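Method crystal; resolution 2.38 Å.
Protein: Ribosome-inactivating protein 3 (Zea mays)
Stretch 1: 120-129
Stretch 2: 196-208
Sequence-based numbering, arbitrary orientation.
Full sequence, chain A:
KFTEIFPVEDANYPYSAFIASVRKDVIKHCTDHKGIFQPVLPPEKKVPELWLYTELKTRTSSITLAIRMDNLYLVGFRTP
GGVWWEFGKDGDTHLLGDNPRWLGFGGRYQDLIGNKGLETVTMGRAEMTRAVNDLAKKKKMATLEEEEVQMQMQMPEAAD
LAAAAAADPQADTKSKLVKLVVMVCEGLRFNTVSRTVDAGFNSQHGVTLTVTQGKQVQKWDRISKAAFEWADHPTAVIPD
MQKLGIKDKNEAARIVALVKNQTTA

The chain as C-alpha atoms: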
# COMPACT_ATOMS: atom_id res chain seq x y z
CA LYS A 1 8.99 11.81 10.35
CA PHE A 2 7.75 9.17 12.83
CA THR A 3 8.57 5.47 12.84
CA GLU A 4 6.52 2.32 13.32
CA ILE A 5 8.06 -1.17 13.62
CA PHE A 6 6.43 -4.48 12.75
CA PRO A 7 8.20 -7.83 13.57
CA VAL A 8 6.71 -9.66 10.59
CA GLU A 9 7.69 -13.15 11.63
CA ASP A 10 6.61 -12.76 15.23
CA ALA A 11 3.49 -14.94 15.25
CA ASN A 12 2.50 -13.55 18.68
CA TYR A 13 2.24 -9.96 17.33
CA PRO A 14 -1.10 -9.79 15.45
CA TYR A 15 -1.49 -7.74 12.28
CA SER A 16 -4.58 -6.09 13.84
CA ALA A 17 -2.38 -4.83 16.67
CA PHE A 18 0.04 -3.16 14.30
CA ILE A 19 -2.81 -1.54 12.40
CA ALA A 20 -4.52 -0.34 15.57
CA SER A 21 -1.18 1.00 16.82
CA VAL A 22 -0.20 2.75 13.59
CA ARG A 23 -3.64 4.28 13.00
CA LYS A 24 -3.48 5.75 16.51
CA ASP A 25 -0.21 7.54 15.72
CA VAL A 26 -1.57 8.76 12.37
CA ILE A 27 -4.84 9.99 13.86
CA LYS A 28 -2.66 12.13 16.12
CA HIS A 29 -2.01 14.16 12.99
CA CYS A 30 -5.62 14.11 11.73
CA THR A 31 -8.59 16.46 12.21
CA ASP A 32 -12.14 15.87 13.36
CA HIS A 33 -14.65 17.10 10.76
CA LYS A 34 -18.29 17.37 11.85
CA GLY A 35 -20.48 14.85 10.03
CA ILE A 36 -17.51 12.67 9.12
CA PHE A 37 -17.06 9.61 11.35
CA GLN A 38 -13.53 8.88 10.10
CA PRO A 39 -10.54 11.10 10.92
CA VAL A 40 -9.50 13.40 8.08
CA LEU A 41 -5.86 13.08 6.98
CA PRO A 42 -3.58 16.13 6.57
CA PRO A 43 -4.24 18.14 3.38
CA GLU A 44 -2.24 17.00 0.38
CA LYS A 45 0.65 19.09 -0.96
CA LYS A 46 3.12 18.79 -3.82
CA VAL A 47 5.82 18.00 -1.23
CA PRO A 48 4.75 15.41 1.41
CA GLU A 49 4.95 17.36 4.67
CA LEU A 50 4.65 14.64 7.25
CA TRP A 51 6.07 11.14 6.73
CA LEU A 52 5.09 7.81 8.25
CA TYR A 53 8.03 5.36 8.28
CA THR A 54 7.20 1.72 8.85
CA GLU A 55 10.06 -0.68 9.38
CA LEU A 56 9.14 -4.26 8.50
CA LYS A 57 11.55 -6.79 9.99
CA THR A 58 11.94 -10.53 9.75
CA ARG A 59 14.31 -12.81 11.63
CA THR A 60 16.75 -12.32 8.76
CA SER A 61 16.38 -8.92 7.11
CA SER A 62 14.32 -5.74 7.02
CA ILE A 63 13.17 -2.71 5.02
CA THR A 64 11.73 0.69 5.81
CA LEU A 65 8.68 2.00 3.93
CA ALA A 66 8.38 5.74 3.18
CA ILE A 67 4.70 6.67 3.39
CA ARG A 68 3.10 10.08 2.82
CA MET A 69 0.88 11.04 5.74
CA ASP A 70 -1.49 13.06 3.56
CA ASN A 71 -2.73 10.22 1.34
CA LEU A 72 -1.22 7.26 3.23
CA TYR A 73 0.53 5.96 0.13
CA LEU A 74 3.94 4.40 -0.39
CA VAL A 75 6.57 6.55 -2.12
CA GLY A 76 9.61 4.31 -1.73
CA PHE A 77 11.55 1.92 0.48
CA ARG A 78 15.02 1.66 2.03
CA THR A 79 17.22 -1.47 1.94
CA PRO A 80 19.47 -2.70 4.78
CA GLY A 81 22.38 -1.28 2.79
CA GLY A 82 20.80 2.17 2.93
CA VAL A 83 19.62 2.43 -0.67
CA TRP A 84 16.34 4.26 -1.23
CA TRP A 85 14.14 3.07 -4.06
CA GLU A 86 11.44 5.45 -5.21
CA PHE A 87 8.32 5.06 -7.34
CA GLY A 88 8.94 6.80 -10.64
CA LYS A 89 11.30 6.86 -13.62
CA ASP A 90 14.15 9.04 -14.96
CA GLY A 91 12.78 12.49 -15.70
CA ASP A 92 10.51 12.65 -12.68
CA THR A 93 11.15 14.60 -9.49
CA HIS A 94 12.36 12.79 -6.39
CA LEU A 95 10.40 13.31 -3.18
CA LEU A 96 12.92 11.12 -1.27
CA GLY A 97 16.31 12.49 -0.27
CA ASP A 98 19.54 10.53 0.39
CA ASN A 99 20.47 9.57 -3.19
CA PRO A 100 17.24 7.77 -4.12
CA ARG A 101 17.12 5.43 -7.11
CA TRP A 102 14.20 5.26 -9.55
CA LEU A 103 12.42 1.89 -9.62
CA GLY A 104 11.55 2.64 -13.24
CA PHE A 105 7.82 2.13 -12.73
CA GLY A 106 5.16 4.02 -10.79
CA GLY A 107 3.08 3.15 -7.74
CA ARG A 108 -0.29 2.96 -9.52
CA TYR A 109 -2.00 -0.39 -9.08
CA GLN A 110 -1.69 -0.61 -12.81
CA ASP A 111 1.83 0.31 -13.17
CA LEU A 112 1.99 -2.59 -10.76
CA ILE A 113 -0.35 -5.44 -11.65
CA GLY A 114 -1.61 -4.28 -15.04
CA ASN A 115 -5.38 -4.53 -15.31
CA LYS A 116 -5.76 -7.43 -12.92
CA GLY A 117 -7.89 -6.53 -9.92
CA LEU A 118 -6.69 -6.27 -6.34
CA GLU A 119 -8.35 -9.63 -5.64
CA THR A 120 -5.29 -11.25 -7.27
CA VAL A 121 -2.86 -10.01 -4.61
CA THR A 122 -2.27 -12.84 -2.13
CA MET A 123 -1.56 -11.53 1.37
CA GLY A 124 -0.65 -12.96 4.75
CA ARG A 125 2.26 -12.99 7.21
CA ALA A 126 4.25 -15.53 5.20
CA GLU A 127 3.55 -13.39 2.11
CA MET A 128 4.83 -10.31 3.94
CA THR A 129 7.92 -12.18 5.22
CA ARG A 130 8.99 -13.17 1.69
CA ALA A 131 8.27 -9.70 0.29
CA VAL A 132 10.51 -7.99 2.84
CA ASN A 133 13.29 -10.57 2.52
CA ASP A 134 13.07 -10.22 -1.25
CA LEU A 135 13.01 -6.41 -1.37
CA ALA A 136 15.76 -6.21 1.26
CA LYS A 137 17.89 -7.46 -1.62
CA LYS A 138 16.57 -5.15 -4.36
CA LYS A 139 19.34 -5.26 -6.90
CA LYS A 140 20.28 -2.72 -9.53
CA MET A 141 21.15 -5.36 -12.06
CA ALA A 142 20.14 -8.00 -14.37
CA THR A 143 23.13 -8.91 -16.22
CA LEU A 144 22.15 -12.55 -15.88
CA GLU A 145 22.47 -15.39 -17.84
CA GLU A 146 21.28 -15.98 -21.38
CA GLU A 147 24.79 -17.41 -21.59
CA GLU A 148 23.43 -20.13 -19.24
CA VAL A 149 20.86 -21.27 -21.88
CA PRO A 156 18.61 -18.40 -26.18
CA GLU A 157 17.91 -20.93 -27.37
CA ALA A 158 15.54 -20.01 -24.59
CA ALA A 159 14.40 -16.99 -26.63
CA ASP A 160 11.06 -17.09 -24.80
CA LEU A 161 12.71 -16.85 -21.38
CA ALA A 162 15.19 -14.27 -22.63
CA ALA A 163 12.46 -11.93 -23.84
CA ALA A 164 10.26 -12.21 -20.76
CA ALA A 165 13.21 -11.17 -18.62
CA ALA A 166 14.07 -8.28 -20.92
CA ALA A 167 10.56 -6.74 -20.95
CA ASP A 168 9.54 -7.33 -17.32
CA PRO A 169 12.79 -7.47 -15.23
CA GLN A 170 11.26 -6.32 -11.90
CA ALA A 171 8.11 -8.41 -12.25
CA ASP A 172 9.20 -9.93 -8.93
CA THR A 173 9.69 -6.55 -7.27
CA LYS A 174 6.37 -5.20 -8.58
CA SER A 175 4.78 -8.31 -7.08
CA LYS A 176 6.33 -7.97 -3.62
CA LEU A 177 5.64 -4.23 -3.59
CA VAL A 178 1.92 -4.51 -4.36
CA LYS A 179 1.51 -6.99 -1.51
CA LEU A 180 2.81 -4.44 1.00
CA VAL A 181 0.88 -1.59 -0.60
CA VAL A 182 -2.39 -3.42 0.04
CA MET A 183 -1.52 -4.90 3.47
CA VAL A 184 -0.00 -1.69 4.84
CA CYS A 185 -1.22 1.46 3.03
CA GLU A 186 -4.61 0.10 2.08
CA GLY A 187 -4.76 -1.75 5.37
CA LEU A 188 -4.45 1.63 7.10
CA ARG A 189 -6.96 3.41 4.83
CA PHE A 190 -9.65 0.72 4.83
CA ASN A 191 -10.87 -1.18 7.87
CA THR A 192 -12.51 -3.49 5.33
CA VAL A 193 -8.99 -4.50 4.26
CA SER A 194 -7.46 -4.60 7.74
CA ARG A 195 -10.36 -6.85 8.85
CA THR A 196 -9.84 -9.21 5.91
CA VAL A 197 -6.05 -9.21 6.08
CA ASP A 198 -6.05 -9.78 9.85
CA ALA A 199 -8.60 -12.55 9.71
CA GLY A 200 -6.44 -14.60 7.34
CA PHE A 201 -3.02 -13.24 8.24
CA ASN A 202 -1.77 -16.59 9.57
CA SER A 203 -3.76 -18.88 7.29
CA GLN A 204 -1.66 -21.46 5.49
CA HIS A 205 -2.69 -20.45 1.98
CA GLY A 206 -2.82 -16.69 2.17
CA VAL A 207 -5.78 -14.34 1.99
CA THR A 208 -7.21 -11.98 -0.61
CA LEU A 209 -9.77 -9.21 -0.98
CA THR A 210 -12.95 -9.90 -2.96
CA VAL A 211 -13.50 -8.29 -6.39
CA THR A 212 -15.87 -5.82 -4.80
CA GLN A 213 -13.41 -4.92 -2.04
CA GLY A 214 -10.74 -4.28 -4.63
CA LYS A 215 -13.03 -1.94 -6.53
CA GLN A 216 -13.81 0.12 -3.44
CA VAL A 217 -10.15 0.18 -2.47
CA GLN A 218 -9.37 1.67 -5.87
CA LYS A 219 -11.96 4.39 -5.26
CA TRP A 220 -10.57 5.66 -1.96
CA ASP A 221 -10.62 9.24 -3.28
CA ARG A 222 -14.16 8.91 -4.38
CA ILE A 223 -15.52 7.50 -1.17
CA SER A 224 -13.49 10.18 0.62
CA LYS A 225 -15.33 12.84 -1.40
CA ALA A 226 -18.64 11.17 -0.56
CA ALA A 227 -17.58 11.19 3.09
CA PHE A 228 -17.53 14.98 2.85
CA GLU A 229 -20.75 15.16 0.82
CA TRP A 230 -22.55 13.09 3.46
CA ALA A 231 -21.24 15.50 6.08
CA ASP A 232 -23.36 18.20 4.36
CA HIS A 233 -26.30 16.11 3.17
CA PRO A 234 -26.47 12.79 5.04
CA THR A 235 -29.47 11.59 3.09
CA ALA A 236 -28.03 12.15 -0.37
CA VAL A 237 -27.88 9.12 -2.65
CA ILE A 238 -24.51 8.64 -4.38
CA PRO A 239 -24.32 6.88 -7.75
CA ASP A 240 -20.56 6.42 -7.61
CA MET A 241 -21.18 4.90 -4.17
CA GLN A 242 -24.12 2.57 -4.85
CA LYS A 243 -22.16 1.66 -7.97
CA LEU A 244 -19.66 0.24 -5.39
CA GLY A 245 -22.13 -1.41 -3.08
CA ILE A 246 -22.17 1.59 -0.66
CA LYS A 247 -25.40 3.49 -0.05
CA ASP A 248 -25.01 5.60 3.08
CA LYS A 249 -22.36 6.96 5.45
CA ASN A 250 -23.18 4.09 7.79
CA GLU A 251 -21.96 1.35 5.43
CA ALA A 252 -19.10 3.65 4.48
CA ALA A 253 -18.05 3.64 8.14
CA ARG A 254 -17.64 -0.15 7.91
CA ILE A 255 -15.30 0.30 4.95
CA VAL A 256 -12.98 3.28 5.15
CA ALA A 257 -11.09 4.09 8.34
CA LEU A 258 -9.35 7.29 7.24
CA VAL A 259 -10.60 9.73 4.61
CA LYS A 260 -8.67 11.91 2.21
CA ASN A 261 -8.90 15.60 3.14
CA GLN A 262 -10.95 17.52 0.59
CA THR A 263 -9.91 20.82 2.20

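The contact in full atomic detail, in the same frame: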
# COMPACT_ATOMS: atom_id res chain seq x y z
N THR A 120 -6.35 -10.31 -6.86
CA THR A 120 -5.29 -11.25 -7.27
C THR A 120 -4.03 -11.17 -6.42
O THR A 120 -3.10 -11.96 -6.60
CB THR A 120 -4.87 -11.04 -8.74
OG1 THR A 120 -4.52 -9.66 -8.94
CG2 THR A 120 -6.00 -11.43 -9.69
N VAL A 121 -4.01 -10.21 -5.49
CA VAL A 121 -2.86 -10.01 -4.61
C VAL A 121 -2.99 -10.85 -3.34
O VAL A 121 -3.76 -10.50 -2.43
CB VAL A 121 -2.72 -8.52 -4.24
CG1 VAL A 121 -1.49 -8.31 -3.37
CG2 VAL A 121 -2.62 -7.69 -5.52
N THR A 122 -2.24 -11.95 -3.28
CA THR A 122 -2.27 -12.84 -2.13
C THR A 122 -1.50 -12.23 -0.97
O THR A 122 -0.32 -11.89 -1.11
CB THR A 122 -1.67 -14.21 -2.48
OG1 THR A 122 -2.29 -14.71 -3.67
CG2 THR A 122 -1.94 -15.21 -1.34
N MET A 123 -2.17 -12.11 0.18
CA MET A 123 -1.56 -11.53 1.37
C MET A 123 -1.47 -12.53 2.51
O MET A 123 -1.95 -13.66 2.40
CB MET A 123 -2.35 -10.27 1.79
CG MET A 123 -2.47 -9.25 0.68
SD MET A 123 -3.67 -7.96 1.07
CE MET A 123 -5.21 -8.74 0.60
N GLY A 124 -0.85 -12.10 3.60
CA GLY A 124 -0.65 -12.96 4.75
C GLY A 124 0.71 -12.64 5.36
O GLY A 124 1.50 -11.86 4.81
N ARG A 125 1.00 -13.23 6.52
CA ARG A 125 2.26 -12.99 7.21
C ARG A 125 3.40 -13.61 6.41
O ARG A 125 4.42 -12.96 6.17
CB ARG A 125 2.21 -13.58 8.62
CG ARG A 125 3.43 -13.30 9.46
CD ARG A 125 3.42 -14.15 10.71
NE ARG A 125 2.32 -13.81 11.61
CZ ARG A 125 2.25 -12.70 12.33
NH1 ARG A 125 1.20 -12.48 13.12
NH2 ARG A 125 3.22 -11.79 12.27
N ALA A 126 3.21 -14.85 5.98
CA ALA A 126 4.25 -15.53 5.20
C ALA A 126 4.52 -14.73 3.92
O ALA A 126 5.67 -14.61 3.49
CB ALA A 126 3.81 -16.95 4.86
N GLU A 127 3.46 -14.19 3.33
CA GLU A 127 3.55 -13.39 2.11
C GLU A 127 4.32 -12.10 2.39
O GLU A 127 5.06 -11.63 1.53
CB GLU A 127 2.15 -13.03 1.60
CG GLU A 127 1.29 -14.21 1.15
CD GLU A 127 1.72 -14.78 -0.19
OE1 GLU A 127 2.49 -14.10 -0.92
OE2 GLU A 127 1.28 -15.90 -0.52
N MET A 128 4.13 -11.54 3.57
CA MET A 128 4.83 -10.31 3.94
C MET A 128 6.30 -10.60 4.30
O MET A 128 7.18 -9.76 4.07
CB MET A 128 4.14 -9.63 5.13
CG MET A 128 4.72 -8.26 5.46
SD MET A 128 3.92 -7.48 6.89
CE MET A 128 2.41 -6.85 6.18
N THR A 129 6.56 -11.78 4.86
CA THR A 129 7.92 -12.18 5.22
C THR A 129 8.79 -12.31 3.96
O THR A 129 9.90 -11.79 3.92
CB THR A 129 7.92 -13.54 5.99
OG1 THR A 129 7.21 -13.38 7.22
CG2 THR A 129 9.35 -13.99 6.29
N THR A 196 -10.07 -8.05 6.76
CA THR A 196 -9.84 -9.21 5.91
C THR A 196 -8.41 -9.71 6.00
O THR A 196 -8.18 -10.92 6.06
CB THR A 196 -10.20 -8.90 4.45
OG1 THR A 196 -11.59 -8.57 4.36
CG2 THR A 196 -9.92 -10.11 3.56
N VAL A 197 -7.44 -8.80 6.00
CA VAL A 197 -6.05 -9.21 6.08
C VAL A 197 -5.72 -9.78 7.46
O VAL A 197 -4.89 -10.68 7.56
CB VAL A 197 -5.08 -8.05 5.78
CG1 VAL A 197 -3.63 -8.51 6.00
CG2 VAL A 197 -5.27 -7.57 4.36
N ASP A 198 -6.35 -9.26 8.51
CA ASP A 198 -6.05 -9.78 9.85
C ASP A 198 -6.70 -11.12 10.06
O ASP A 198 -6.11 -12.00 10.69
CB ASP A 198 -6.53 -8.85 10.96
CG ASP A 198 -6.16 -9.37 12.35
OD1 ASP A 198 -4.95 -9.44 12.67
OD2 ASP A 198 -7.07 -9.74 13.12
N ALA A 199 -7.90 -11.29 9.54
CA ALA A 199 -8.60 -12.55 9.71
C ALA A 199 -7.81 -13.72 9.11
O ALA A 199 -7.76 -14.80 9.70
CB ALA A 199 -9.97 -12.48 9.08
N GLY A 200 -7.19 -13.51 7.95
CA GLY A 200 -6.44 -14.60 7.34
C GLY A 200 -4.94 -14.43 7.35
O GLY A 200 -4.22 -15.13 6.65
N PHE A 201 -4.45 -13.51 8.18
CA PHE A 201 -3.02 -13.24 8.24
C PHE A 201 -2.11 -14.43 8.52
O PHE A 201 -0.96 -14.44 8.07
CB PHE A 201 -2.76 -12.15 9.27
CG PHE A 201 -1.44 -11.45 9.08
CD1 PHE A 201 -0.41 -11.59 10.02
CD2 PHE A 201 -1.22 -10.64 7.98
CE1 PHE A 201 0.79 -10.94 9.86
CE2 PHE A 201 -0.02 -9.98 7.81
CZ PHE A 201 0.99 -10.13 8.75
N ASN A 202 -2.59 -15.42 9.27
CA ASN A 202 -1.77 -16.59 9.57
C ASN A 202 -2.29 -17.85 8.90
O ASN A 202 -1.87 -18.95 9.23
CB ASN A 202 -1.71 -16.83 11.08
CG ASN A 202 -1.26 -15.62 11.85
OD1 ASN A 202 -0.19 -15.08 11.60
ND2 ASN A 202 -2.08 -15.18 12.80
N SER A 203 -3.23 -17.70 7.96
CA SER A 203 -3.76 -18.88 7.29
C SER A 203 -2.66 -19.46 6.41
O SER A 203 -1.82 -18.73 5.88
CB SER A 203 -5.00 -18.55 6.46
OG SER A 203 -4.72 -17.61 5.45
N GLN A 204 -2.67 -20.77 6.26
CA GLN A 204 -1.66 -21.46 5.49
C GLN A 204 -1.62 -21.17 3.99
O GLN A 204 -0.59 -21.37 3.36
CB GLN A 204 -1.80 -22.96 5.71
CG GLN A 204 -0.71 -23.76 5.04
CD GLN A 204 -0.81 -25.23 5.35
OE1 GLN A 204 -1.86 -25.85 5.14
NE2 GLN A 204 0.27 -25.80 5.87
N HIS A 205 -2.72 -20.70 3.41
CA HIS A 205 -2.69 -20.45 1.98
C HIS A 205 -2.88 -19.01 1.55
O HIS A 205 -3.16 -18.74 0.38
CB HIS A 205 -3.72 -21.35 1.29
CG HIS A 205 -3.47 -22.80 1.51
ND1 HIS A 205 -4.16 -23.55 2.44
CD2 HIS A 205 -2.56 -23.64 0.95
CE1 HIS A 205 -3.68 -24.78 2.46
NE2 HIS A 205 -2.70 -24.86 1.56
N GLY A 206 -2.68 -18.10 2.48
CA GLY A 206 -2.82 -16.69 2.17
C GLY A 206 -4.25 -16.22 2.21
O GLY A 206 -5.17 -17.01 2.43
N VAL A 207 -4.45 -14.93 1.99
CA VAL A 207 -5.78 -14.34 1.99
C VAL A 207 -5.85 -13.23 0.96
O VAL A 207 -4.85 -12.57 0.67
CB VAL A 207 -6.11 -13.76 3.38
CG1 VAL A 207 -5.08 -12.71 3.75
CG2 VAL A 207 -7.49 -13.15 3.38
N THR A 208 -7.03 -13.02 0.40
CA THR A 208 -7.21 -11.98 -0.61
C THR A 208 -8.48 -11.19 -0.38
O THR A 208 -9.37 -11.61 0.38
CB THR A 208 -7.32 -12.59 -2.04
OG1 THR A 208 -8.49 -13.43 -2.12
CG2 THR A 208 -6.10 -13.41 -2.38

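The apolar centre of the contact is built from Met123, Val197, Val207, Phe201 and Met128. Met123 gives 92 Å² of its surface to the other stretch: its sulfur SD lies 3.7 Å from Val197 CG2, while nearer the backbone Met123 CB is 4.2 Å from Val207 CG1. Phe201, with 107 Å² covered, contributes the largest area of any residue here. Its CA-to-CB bond points sideways, but the t rotamer (chi1 -159°) brings the ring end closer to the helix that starts at Arg125. Arg125 CB sits over one ring face, 3.2 Å from Phe201 CE1, and Met128 CE meets the ring edge, 4.3 Å from Phe201 CE2.

Around this centre the backbones pair. Met123 and Val207 form a single antiparallel bridge: Met123 N donates to Val207 O at 2.8 Å (162°), and Val207 N returns a bond to Met123 O, also 2.8 Å (148°). The close passage at Gly206 leaves no room for a side chain. Gly206 CA approaches Met123 O to 3.2 Å; an ideal CB there would lie 2.5 Å from Thr122 CG2, a clash, and its backbone angles (82/178) independently call for glycine. Gly124, at phi/psi 143/172, is a separate case, restricted by its own backbone conformation. It occupies the N-cap position, and just after it Arg125 N donates to Phe201 O at 2.8 Å (158°), so a first-turn amide finds its acceptor across the contact.

At the polar edge, the Arg125 side chain reaches exposed Asn202. Arg125 NE donates to Asn202 OD1 at 2.8 Å (157°), whereas the bond from Arg125 NH1 to Asn202 OD1 is weak (3.3 Å, 131°). Asn202 OD1 lies near the guanidinium plane, as in-plane N-H donors require, and Phe201 CE1 lies over one guanidinium face. Arg125 thus joins the aromatic packing to the polar margin.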